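Long-range contact in phospholipase C beta (Meleagris gallopavo, PDB 1JAD), which forms the C-terminal part of a phospholipase C beta, an elongated and mostly helical region built from long helices packed side by side: residues L56-L64 against M237-F246. Numbering follows the deposited sequence.
Sequences LQKYSVLFL and MVKNYMKEVF
Y241 reaches from helix 161-245 to the backbone of helix 28-64, its ring clamped between two aliphatic groups. On one face lies CD2 of L56, a CH-pi contact with the methyl 4.2 Å from the ring centroid and almost on the ring normal; the other face is covered by CG2 of V245, from the tyrosine's own helix. With chi1 at -176°, the ring of Y241 swings away from its own backbone N and across to helix 28-64, where its OH gives a weak hydrogen bond to L56 O, 2.5 Å away. Tyrosine suits this place, a flat apolar body for the sandwich with a polar end for a main-chain carbonyl. L56 serves a second partner too, CD1 touching SE of selenomethionine M237 at 4.0 Å.

Two turns past L56, F63 meets selenomethionine M242, the neighbour of Y241, at about a right angle in a Met-aromatic contact, SE lying 4.3 Å from the ring centroid and oblique to it; the chain, bent at chi2 and chi3, sets the large, polarisable selenium beside the ring. CB of F63 packs on V245 CG1 at 4.0 Å. At the exposed margin, L64 CD2 lies against F246 CE1 at 3.7 Å. Branched and aromatic apolar groups suit this edge, covering one another: V245 CG1 also sits over a face of F246.

The two helix segments cross at -50°, their axes 11.4 Å apart. Helix 75-155 packs against both: L79 touches F63, L87 touches M237, and the hydroxyl of Y59 is hydrogen-bonded to E86, joining three helices near the chain's C-terminal end.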
ATOM      1  N   LEU A  56     -26.782  35.766  19.497  1.00 56.80           N
ATOM      2  CA  LEU A  56     -27.431  36.354  20.661  1.00 56.76           C
ATOM      3  C   LEU A  56     -27.515  37.864  20.457  1.00 57.03           C
ATOM      4  O   LEU A  56     -28.519  38.489  20.796  1.00 56.26           O
ATOM      5  CB  LEU A  56     -26.655  36.029  21.940  1.00 56.22           C
ATOM      6  CG  LEU A  56     -26.517  34.543  22.278  1.00 55.45           C
ATOM      7  CD1 LEU A  56     -25.810  34.389  23.606  1.00 55.43           C
ATOM      8  CD2 LEU A  56     -27.885  33.898  22.346  1.00 55.98           C
ATOM      9  N   GLN A  57     -26.462  38.444  19.893  1.00 57.27           N
ATOM     10  CA  GLN A  57     -26.445  39.876  19.623  1.00 58.09           C
ATOM     11  C   GLN A  57     -27.679  40.236  18.802  1.00 56.60           C
ATOM     12  O   GLN A  57     -28.358  41.218  19.085  1.00 56.34           O
ATOM     13  CB  GLN A  57     -25.174  40.257  18.855  1.00 61.86           C
ATOM     14  CG  GLN A  57     -25.144  41.691  18.307  1.00 66.57           C
ATOM     15  CD  GLN A  57     -25.341  42.762  19.378  1.00 69.43           C
ATOM     16  OE1 GLN A  57     -26.417  42.869  19.980  1.00 70.59           O
ATOM     17  NE2 GLN A  57     -24.298  43.558  19.621  1.00 69.59           N
ATOM     18  N   LYS A  58     -27.960  39.423  17.789  1.00 55.02           N
ATOM     19  CA  LYS A  58     -29.106  39.626  16.916  1.00 53.54           C
ATOM     20  C   LYS A  58     -30.401  39.684  17.721  1.00 53.77           C
ATOM     21  O   LYS A  58     -31.288  40.492  17.429  1.00 53.34           O
ATOM     22  CB  LYS A  58     -29.178  38.495  15.890  1.00 53.57           C
ATOM     23  CG  LYS A  58     -30.402  38.526  14.990  1.00 53.81           C
ATOM     24  CD  LYS A  58     -30.466  37.263  14.146  1.00 54.29           C
ATOM     25  CE  LYS A  58     -31.774  37.174  13.380  1.00 57.14           C
ATOM     26  NZ  LYS A  58     -31.917  35.870  12.651  1.00 59.19           N
ATOM     27  N   TYR A  59     -30.518  38.825  18.731  1.00 53.18           N
ATOM     28  CA  TYR A  59     -31.714  38.818  19.564  1.00 53.08           C
ATOM     29  C   TYR A  59     -31.695  39.866  20.661  1.00 54.05           C
ATOM     30  O   TYR A  59     -32.602  39.921  21.487  1.00 53.95           O
ATOM     31  CB  TYR A  59     -31.957  37.437  20.169  1.00 51.69           C
ATOM     32  CG  TYR A  59     -32.624  36.503  19.196  1.00 51.05           C
ATOM     33  CD1 TYR A  59     -31.967  36.080  18.038  1.00 49.70           C
ATOM     34  CD2 TYR A  59     -33.946  36.104  19.391  1.00 49.43           C
ATOM     35  CE1 TYR A  59     -32.614  35.285  17.094  1.00 49.04           C
ATOM     36  CE2 TYR A  59     -34.603  35.312  18.457  1.00 49.03           C
ATOM     37  CZ  TYR A  59     -33.935  34.908  17.309  1.00 49.36           C
ATOM     38  OH  TYR A  59     -34.604  34.155  16.367  1.00 47.80           O
ATOM     39  N   SER A  60     -30.653  40.689  20.671  1.00 55.56           N
ATOM     40  CA  SER A  60     -30.544  41.765  21.647  1.00 56.86           C
ATOM     41  C   SER A  60     -31.417  42.852  21.037  1.00 57.33           C
ATOM     42  O   SER A  60     -32.276  43.435  21.696  1.00 58.08           O
ATOM     43  CB  SER A  60     -29.106  42.279  21.728  1.00 57.36           C
ATOM     44  OG  SER A  60     -28.182  41.216  21.818  1.00 59.80           O
ATOM     45  N   VAL A  61     -31.170  43.101  19.754  1.00 57.11           N
ATOM     46  CA  VAL A  61     -31.895  44.094  18.981  1.00 57.72           C
ATOM     47  C   VAL A  61     -33.374  43.720  18.901  1.00 59.09           C
ATOM     48  O   VAL A  61     -34.240  44.504  19.286  1.00 59.88           O
ATOM     49  CB  VAL A  61     -31.316  44.192  17.543  1.00 57.08           C
ATOM     50  CG1 VAL A  61     -32.064  45.239  16.738  1.00 55.34           C
ATOM     51  CG2 VAL A  61     -29.843  44.532  17.603  1.00 57.30           C
ATOM     52  N   LEU A  62     -33.653  42.515  18.412  1.00 59.85           N
ATOM     53  CA  LEU A  62     -35.024  42.039  18.270  1.00 60.70           C
ATOM     54  C   LEU A  62     -35.827  42.145  19.565  1.00 61.42           C
ATOM     55  O   LEU A  62     -36.951  42.652  19.569  1.00 61.79           O
ATOM     56  CB  LEU A  62     -35.020  40.592  17.773  1.00 60.62           C
ATOM     57  CG  LEU A  62     -34.317  40.377  16.428  1.00 61.22           C
ATOM     58  CD1 LEU A  62     -34.404  38.917  16.011  1.00 60.59           C
ATOM     59  CD2 LEU A  62     -34.964  41.260  15.379  1.00 61.47           C
ATOM     60  N   PHE A  63     -35.247  41.670  20.662  1.00 61.64           N
ATOM     61  CA  PHE A  63     -35.905  41.711  21.961  1.00 62.50           C
ATOM     62  C   PHE A  63     -36.217  43.109  22.478  1.00 62.76           C
ATOM     63  O   PHE A  63     -37.365  43.411  22.809  1.00 63.52           O
ATOM     64  CB  PHE A  63     -35.060  40.970  23.005  1.00 63.38           C
ATOM     65  CG  PHE A  63     -35.308  39.486  23.054  1.00 64.45           C
ATOM     66  CD1 PHE A  63     -34.424  38.646  23.722  1.00 64.79           C
ATOM     67  CD2 PHE A  63     -36.445  38.931  22.472  1.00 64.20           C
ATOM     68  CE1 PHE A  63     -34.670  37.274  23.809  1.00 65.23           C
ATOM     69  CE2 PHE A  63     -36.696  37.561  22.558  1.00 64.68           C
ATOM     70  CZ  PHE A  63     -35.809  36.731  23.227  1.00 63.70           C
ATOM     71  N   LEU A  64     -35.198  43.959  22.552  1.00 62.37           N
ATOM     72  CA  LEU A  64     -35.381  45.312  23.059  1.00 62.10           C
ATOM     73  C   LEU A  64     -35.963  46.298  22.051  1.00 61.43           C
ATOM     74  O   LEU A  64     -36.017  47.502  22.312  1.00 61.57           O
ATOM     75  CB  LEU A  64     -34.055  45.842  23.603  1.00 62.59           C
ATOM     76  CG  LEU A  64     -33.515  45.020  24.777  1.00 62.97           C
ATOM     77  CD1 LEU A  64     -32.203  45.622  25.267  1.00 64.00           C
ATOM     78  CD2 LEU A  64     -34.551  44.987  25.897  1.00 62.03           C
HETATM   79  N   MSE A 237     -28.978  28.000  28.610  1.00 65.42           N
HETATM   80  CA  MSE A 237     -28.180  29.152  28.198  1.00 65.13           C
HETATM   81  C   MSE A 237     -29.089  30.333  27.848  1.00 64.47           C
HETATM   82  O   MSE A 237     -28.701  31.492  28.003  1.00 63.08           O
HETATM   83  CB  MSE A 237     -27.287  28.771  27.007  1.00 66.80           C
HETATM   84  CG  MSE A 237     -26.323  29.869  26.539  1.00 70.60           C
HETATM   85 SE   MSE A 237     -26.931  30.931  25.186  1.00 76.34          SE
HETATM   86  CE  MSE A 237     -26.974  29.741  23.846  1.00 72.86           C
ATOM     87  N   VAL A 238     -30.302  30.031  27.389  1.00 64.04           N
ATOM     88  CA  VAL A 238     -31.271  31.066  27.043  1.00 64.65           C
ATOM     89  C   VAL A 238     -31.854  31.653  28.325  1.00 65.44           C
ATOM     90  O   VAL A 238     -31.918  32.868  28.483  1.00 65.49           O
ATOM     91  CB  VAL A 238     -32.431  30.508  26.184  1.00 64.48           C
ATOM     92  CG1 VAL A 238     -33.465  31.596  25.932  1.00 62.91           C
ATOM     93  CG2 VAL A 238     -31.894  29.986  24.861  1.00 63.85           C
ATOM     94  N   LYS A 239     -32.282  30.778  29.232  1.00 65.47           N
ATOM     95  CA  LYS A 239     -32.849  31.194  30.514  1.00 64.90           C
ATOM     96  C   LYS A 239     -31.909  32.226  31.144  1.00 64.86           C
ATOM     97  O   LYS A 239     -32.340  33.306  31.550  1.00 65.03           O
ATOM     98  CB  LYS A 239     -32.992  29.978  31.432  1.00 64.38           C
ATOM     99  CG  LYS A 239     -33.682  30.249  32.751  1.00 64.29           C
ATOM    100  CD  LYS A 239     -33.718  28.991  33.611  1.00 65.33           C
ATOM    101  CE  LYS A 239     -34.355  27.815  32.869  1.00 65.30           C
ATOM    102  NZ  LYS A 239     -35.747  28.113  32.426  1.00 65.91           N
ATOM    103  N   ASN A 240     -30.626  31.881  31.220  1.00 64.73           N
ATOM    104  CA  ASN A 240     -29.618  32.782  31.768  1.00 65.51           C
ATOM    105  C   ASN A 240     -29.608  34.058  30.936  1.00 65.70           C
ATOM    106  O   ASN A 240     -29.409  35.156  31.458  1.00 65.99           O
ATOM    107  CB  ASN A 240     -28.223  32.145  31.702  1.00 66.59           C
ATOM    108  CG  ASN A 240     -28.021  31.046  32.730  1.00 67.20           C
ATOM    109  OD1 ASN A 240     -28.799  30.093  32.809  1.00 66.74           O
ATOM    110  ND2 ASN A 240     -26.958  31.171  33.520  1.00 67.94           N
ATOM    111  N   TYR A 241     -29.822  33.891  29.633  1.00 65.45           N
ATOM    112  CA  TYR A 241     -29.831  34.997  28.682  1.00 65.19           C
ATOM    113  C   TYR A 241     -31.022  35.939  28.896  1.00 65.22           C
ATOM    114  O   TYR A 241     -30.888  37.159  28.768  1.00 65.26           O
ATOM    115  CB  TYR A 241     -29.849  34.436  27.257  1.00 64.44           C
ATOM    116  CG  TYR A 241     -29.755  35.472  26.166  1.00 64.41           C
ATOM    117  CD1 TYR A 241     -28.618  36.268  26.029  1.00 64.94           C
ATOM    118  CD2 TYR A 241     -30.801  35.652  25.259  1.00 64.81           C
ATOM    119  CE1 TYR A 241     -28.520  37.218  25.015  1.00 65.20           C
ATOM    120  CE2 TYR A 241     -30.714  36.599  24.242  1.00 65.35           C
ATOM    121  CZ  TYR A 241     -29.572  37.377  24.125  1.00 65.51           C
ATOM    122  OH  TYR A 241     -29.477  38.307  23.115  1.00 66.18           O
HETATM  123  N   MSE A 242     -32.180  35.372  29.226  1.00 65.06           N
HETATM  124  CA  MSE A 242     -33.383  36.166  29.456  1.00 65.91           C
HETATM  125  C   MSE A 242     -33.324  36.940  30.772  1.00 67.21           C
HETATM  126  O   MSE A 242     -34.294  37.587  31.166  1.00 67.92           O
HETATM  127  CB  MSE A 242     -34.635  35.278  29.440  1.00 64.96           C
HETATM  128  CG  MSE A 242     -34.918  34.612  28.096  1.00 64.64           C
HETATM  129 SE   MSE A 242     -35.121  35.777  26.710  1.00 66.17          SE
HETATM  130  CE  MSE A 242     -36.607  36.694  27.208  1.00 62.59           C
ATOM    131  N   LYS A 243     -32.187  36.862  31.453  1.00 68.41           N
ATOM    132  CA  LYS A 243     -32.001  37.574  32.708  1.00 70.11           C
ATOM    133  C   LYS A 243     -30.967  38.666  32.472  1.00 72.51           C
ATOM    134  O   LYS A 243     -30.779  39.559  33.296  1.00 72.86           O
ATOM    135  CB  LYS A 243     -31.520  36.612  33.795  1.00 68.65           C
ATOM    136  CG  LYS A 243     -32.505  35.497  34.102  1.00 69.33           C
ATOM    137  CD  LYS A 243     -31.999  34.593  35.213  1.00 69.84           C
ATOM    138  CE  LYS A 243     -33.005  33.505  35.539  1.00 69.54           C
ATOM    139  NZ  LYS A 243     -32.524  32.609  36.626  1.00 70.53           N
ATOM    140  N   GLU A 244     -30.303  38.582  31.326  1.00 75.46           N
ATOM    141  CA  GLU A 244     -29.279  39.543  30.944  1.00 78.35           C
ATOM    142  C   GLU A 244     -29.920  40.584  30.034  1.00 80.50           C
ATOM    143  O   GLU A 244     -29.354  41.654  29.803  1.00 81.10           O
ATOM    144  CB  GLU A 244     -28.152  38.827  30.189  1.00 78.57           C
ATOM    145  CG  GLU A 244     -27.535  37.654  30.945  1.00 79.49           C
ATOM    146  CD  GLU A 244     -26.545  36.860  30.103  1.00 80.54           C
ATOM    147  OE1 GLU A 244     -25.527  37.435  29.665  1.00 81.30           O
ATOM    148  OE2 GLU A 244     -26.786  35.655  29.877  1.00 81.52           O
ATOM    149  N   VAL A 245     -31.108  40.261  29.526  1.00 82.50           N
ATOM    150  CA  VAL A 245     -31.830  41.153  28.624  1.00 84.41           C
ATOM    151  C   VAL A 245     -32.845  42.041  29.337  1.00 85.99           C
ATOM    152  O   VAL A 245     -32.757  43.269  29.273  1.00 85.40           O
ATOM    153  CB  VAL A 245     -32.574  40.351  27.525  1.00 84.39           C
ATOM    154  CG1 VAL A 245     -33.279  41.305  26.572  1.00 84.33           C
ATOM    155  CG2 VAL A 245     -31.597  39.472  26.762  1.00 84.19           C
ATOM    156  N   PHE A 246     -33.810  41.423  30.013  1.00 88.07           N
ATOM    157  CA  PHE A 246     -34.841  42.188  30.707  1.00 90.23           C
ATOM    158  C   PHE A 246     -34.582  42.406  32.203  1.00 91.43           C
ATOM    159  O   PHE A 246     -34.315  43.533  32.625  1.00 92.42           O
ATOM    160  CB  PHE A 246     -36.221  41.537  30.500  1.00 90.09           C
ATOM    161  CG  PHE A 246     -36.650  41.461  29.059  1.00 89.47           C
ATOM    162  CD1 PHE A 246     -36.742  42.613  28.283  1.00 88.86           C
ATOM    163  CD2 PHE A 246     -36.967  40.237  28.479  1.00 89.63           C
ATOM    164  CE1 PHE A 246     -37.141  42.545  26.949  1.00 88.82           C
ATOM    165  CE2 PHE A 246     -37.367  40.159  27.145  1.00 89.46           C
ATOM    166  CZ  PHE A 246     -37.455  41.316  26.379  1.00 88.65           C
TER